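Local coordinates for VP5 (Halorubrum pleomorphic virus 2, PDB 6QGI), which probably mediates fusion of the viral envelope with the membrane of its haloarchaeal host during entry, at residues 103-106 against 107-111; 169-172 against 173-177. All blocks are in the same frame, centred on the assembly; numbering follows the deposited sequence.

The two examples illustrate how a hairpin turn can be tied to a helix by hydroxyl and amide side chains. Interaction 1 lies within helix 91-133, between residues one turn apart; interaction 2 is the tip of the hairpin made by strands 167-170 and 176-186. Their centres lie about 9 Å apart. T107 OG1, which belongs to interaction 1, accepts from D173 N at 2.8 Å, and Q110 OE1 accepts from A172 N at 3.0 Å. Both backbone N-H groups in the middle of the turn are thus met by side chains from the same helical face. N103 CG packs 3.4 Å from A172 O.

Interaction 1: residues 103-106 against 107-111; sequences NSYL and TTVQS
The segment from N103 to S111 is continuous alpha helix, with backbone N-H groups reaching back four residues: Q110 N meets L106 O at 2.8 Å, almost straight at 169°, whereas the T108 N to S104 O bond is long and weak. Where the side chain of a threonine or serine can fold back, it reinforces this ladder. T107 is the clearest case. Its hydroxyl stands beside its own backbone N (chi1 -72°), which lets OG1 donate to N103 O at 2.7 Å while T107 N donates to the same oxygen at 3.0 Å. The two donors approach from opposite faces of the carbonyl plane. S111 repeats the device one turn later, its OG reaching T107 O at 2.7 Å from the face opposite its N-H. T108 follows the same pattern with OG1 to S104 O at 3.1 Å, giving that carbonyl a second donor beside the weak backbone one.

The apolar side of the turn is built differently. Y105 extends its ring with CG anti to the backbone N (chi1 163°), and V109 lays one methyl, CG2, over a ring face, 4.1 Å from the centroid in a CH-pi contact. The methyl sits off-centre, toward the hydroxyl end, nearest CE1. The phenol OH itself is held by A19 O.

Y105 and L106 face helix 66-86, while L106 touches L239 and V109 touches M235 of helix 225-253. N103 binds R243 of that helix through OD1, and T107, Q110 and S111 pack against L171 of the hairpin loop, T107 against A172 as well.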
# COMPACT_ATOMS: atom_id res chain seq x y z
N ASN A 103 18.25 -1.24 -16.09
CA ASN A 103 19.04 -1.50 -14.90
C ASN A 103 19.01 -0.34 -13.91
O ASN A 103 18.94 -0.59 -12.71
CB ASN A 103 20.48 -1.84 -15.30
CG ASN A 103 20.60 -3.10 -16.13
OD1 ASN A 103 19.78 -4.02 -16.05
ND2 ASN A 103 21.62 -3.16 -16.96
N SER A 104 19.04 0.92 -14.40
CA SER A 104 19.01 2.12 -13.56
C SER A 104 17.67 2.27 -12.84
O SER A 104 17.64 2.55 -11.64
CB SER A 104 19.29 3.36 -14.41
OG SER A 104 19.52 4.50 -13.60
N TYR A 105 16.57 2.07 -13.58
CA TYR A 105 15.22 2.16 -13.05
C TYR A 105 14.91 0.98 -12.11
O TYR A 105 14.35 1.20 -11.03
CB TYR A 105 14.19 2.27 -14.20
CG TYR A 105 12.76 1.96 -13.79
CD1 TYR A 105 12.12 2.72 -12.81
CD2 TYR A 105 12.06 0.92 -14.37
CE1 TYR A 105 10.81 2.43 -12.42
CE2 TYR A 105 10.75 0.63 -13.99
CZ TYR A 105 10.13 1.38 -13.01
OH TYR A 105 8.84 1.10 -12.66
N LEU A 106 15.27 -0.26 -12.51
CA LEU A 106 15.00 -1.44 -11.69
C LEU A 106 15.89 -1.48 -10.44
O LEU A 106 15.47 -2.08 -9.45
CB LEU A 106 15.08 -2.76 -12.49
CG LEU A 106 13.96 -2.88 -13.54
CD1 LEU A 106 14.18 -3.99 -14.46
CD2 LEU A 106 12.61 -3.07 -12.92
N THR A 107 17.04 -0.77 -10.43
CA THR A 107 17.90 -0.66 -9.23
C THR A 107 17.15 0.19 -8.20
O THR A 107 17.12 -0.18 -7.04
CB THR A 107 19.30 -0.11 -9.59
OG1 THR A 107 19.99 -1.14 -10.28
CG2 THR A 107 20.12 0.30 -8.38
N THR A 108 16.50 1.28 -8.65
CA THR A 108 15.72 2.19 -7.81
C THR A 108 14.51 1.46 -7.23
O THR A 108 14.13 1.74 -6.10
CB THR A 108 15.32 3.45 -8.60
OG1 THR A 108 16.50 4.04 -9.16
CG2 THR A 108 14.63 4.49 -7.74
N VAL A 109 13.93 0.50 -7.98
CA VAL A 109 12.78 -0.29 -7.52
C VAL A 109 13.28 -1.32 -6.50
O VAL A 109 12.73 -1.38 -5.40
CB VAL A 109 11.97 -0.94 -8.68
CG1 VAL A 109 10.86 -1.84 -8.16
CG2 VAL A 109 11.40 0.12 -9.61
N GLN A 110 14.35 -2.09 -6.84
CA GLN A 110 14.95 -3.10 -5.95
C GLN A 110 15.44 -2.49 -4.64
O GLN A 110 15.20 -3.07 -3.58
CB GLN A 110 16.13 -3.80 -6.63
CG GLN A 110 15.77 -4.75 -7.76
CD GLN A 110 16.99 -5.11 -8.57
OE1 GLN A 110 17.86 -4.27 -8.86
NE2 GLN A 110 17.07 -6.36 -8.98
N SER A 111 16.11 -1.32 -4.72
CA SER A 111 16.63 -0.60 -3.55
C SER A 111 15.52 -0.19 -2.61
O SER A 111 15.65 -0.41 -1.42
CB SER A 111 17.44 0.63 -3.97
OG SER A 111 18.52 0.25 -4.79

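Interaction 2: residues 169-172 against 173-177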
# COMPACT_ATOMS: atom_id res chain seq x y z
N PHE A 169 23.23 -8.40 -1.84
CA PHE A 169 22.45 -8.52 -3.07
C PHE A 169 23.01 -7.64 -4.17
O PHE A 169 23.27 -6.46 -3.95
CB PHE A 169 20.97 -8.17 -2.81
CG PHE A 169 20.08 -8.22 -4.04
CD1 PHE A 169 19.61 -9.43 -4.53
CD2 PHE A 169 19.71 -7.05 -4.70
CE1 PHE A 169 18.80 -9.48 -5.66
CE2 PHE A 169 18.88 -7.10 -5.82
CZ PHE A 169 18.43 -8.31 -6.29
N THR A 170 23.17 -8.21 -5.37
CA THR A 170 23.67 -7.48 -6.52
C THR A 170 22.47 -6.87 -7.26
O THR A 170 21.59 -7.61 -7.72
CB THR A 170 24.54 -8.38 -7.42
OG1 THR A 170 25.46 -9.12 -6.61
CG2 THR A 170 25.31 -7.58 -8.48
N LEU A 171 22.43 -5.54 -7.36
CA LEU A 171 21.37 -4.80 -8.04
C LEU A 171 21.54 -4.89 -9.56
O LEU A 171 22.60 -5.32 -10.04
CB LEU A 171 21.35 -3.34 -7.57
CG LEU A 171 21.07 -3.13 -6.07
CD1 LEU A 171 21.54 -1.77 -5.60
CD2 LEU A 171 19.60 -3.31 -5.76
N ALA A 172 20.49 -4.51 -10.32
CA ALA A 172 20.50 -4.53 -11.79
C ALA A 172 21.62 -3.66 -12.33
O ALA A 172 22.24 -4.01 -13.34
CB ALA A 172 19.16 -4.05 -12.32
N ASP A 173 21.93 -2.56 -11.62
CA ASP A 173 23.01 -1.61 -11.88
C ASP A 173 24.37 -2.29 -11.83
O ASP A 173 25.33 -1.79 -12.42
CB ASP A 173 22.97 -0.49 -10.82
CG ASP A 173 23.29 0.90 -11.32
OD1 ASP A 173 23.93 1.02 -12.39
OD2 ASP A 173 22.90 1.88 -10.64
N GLY A 174 24.45 -3.40 -11.10
CA GLY A 174 25.68 -4.15 -10.91
C GLY A 174 26.33 -3.84 -9.58
O GLY A 174 27.29 -4.51 -9.19
N THR A 175 25.79 -2.82 -8.87
CA THR A 175 26.26 -2.40 -7.54
C THR A 175 25.75 -3.39 -6.49
O THR A 175 24.79 -4.12 -6.76
CB THR A 175 25.81 -0.96 -7.23
OG1 THR A 175 24.39 -0.89 -7.23
CG2 THR A 175 26.39 0.07 -8.19
N THR A 176 26.39 -3.43 -5.31
CA THR A 176 25.98 -4.34 -4.24
C THR A 176 25.30 -3.58 -3.10
O THR A 176 25.64 -2.43 -2.80
CB THR A 176 27.16 -5.17 -3.72
OG1 THR A 176 28.26 -4.30 -3.43
CG2 THR A 176 27.59 -6.25 -4.69
N MET A 177 24.31 -4.24 -2.47
CA MET A 177 23.52 -3.71 -1.37
C MET A 177 23.40 -4.77 -0.27
O MET A 177 23.09 -5.92 -0.58
CB MET A 177 22.13 -3.30 -1.89
CG MET A 177 21.29 -2.58 -0.87
SD MET A 177 19.61 -2.29 -1.45
CE MET A 177 18.97 -1.44 -0.06
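A two-stranded antiparallel hairpin closed by a type I turn with a G1 bulge joins F169-T170 to T176-M177. F169 and M177 form the hydrogen-bonded pair: F169 N to M177 O at 2.8 Å, and M177 N to F169 O at 2.9 Å. T170 and T176 follow as a non-hydrogen-bonded pair. L171 then faces two residues at once: L171 O accepts from G174 N at 2.9 Å, closing the turn, and L171 N donates to T175 O at 2.8 Å. The bulge needs G174 in a left-handed conformation (phi 100°), where a side chain would be jammed against the preceding carbonyl.

The L171 side chain makes the apolar contacts of the turn. With CG beside the backbone N (chi1 -62°), its CD1 methyl lies 3.4 Å from T175 OG1 and 4.1 Å from M177 CB, bridging the bulge and the returning strand. The other methyl, CD2, meets the F169 ring at its edge, in the ring plane. On the face that T170 shares with T176, opposite F169 and M177, T170 CG2 lies 3.7 Å from G174 O.

F169 and L171 pack on Q110 of helix 91-133, F169 reaching L114 and M177 reaching K115 as well, while A172 touches L239 and R243 of helix 225-253. The hairpin thus spans helices 91-133 and 225-253, and strand 176-186 continues into a small antiparallel sheet with strands 155-159 and 189-193.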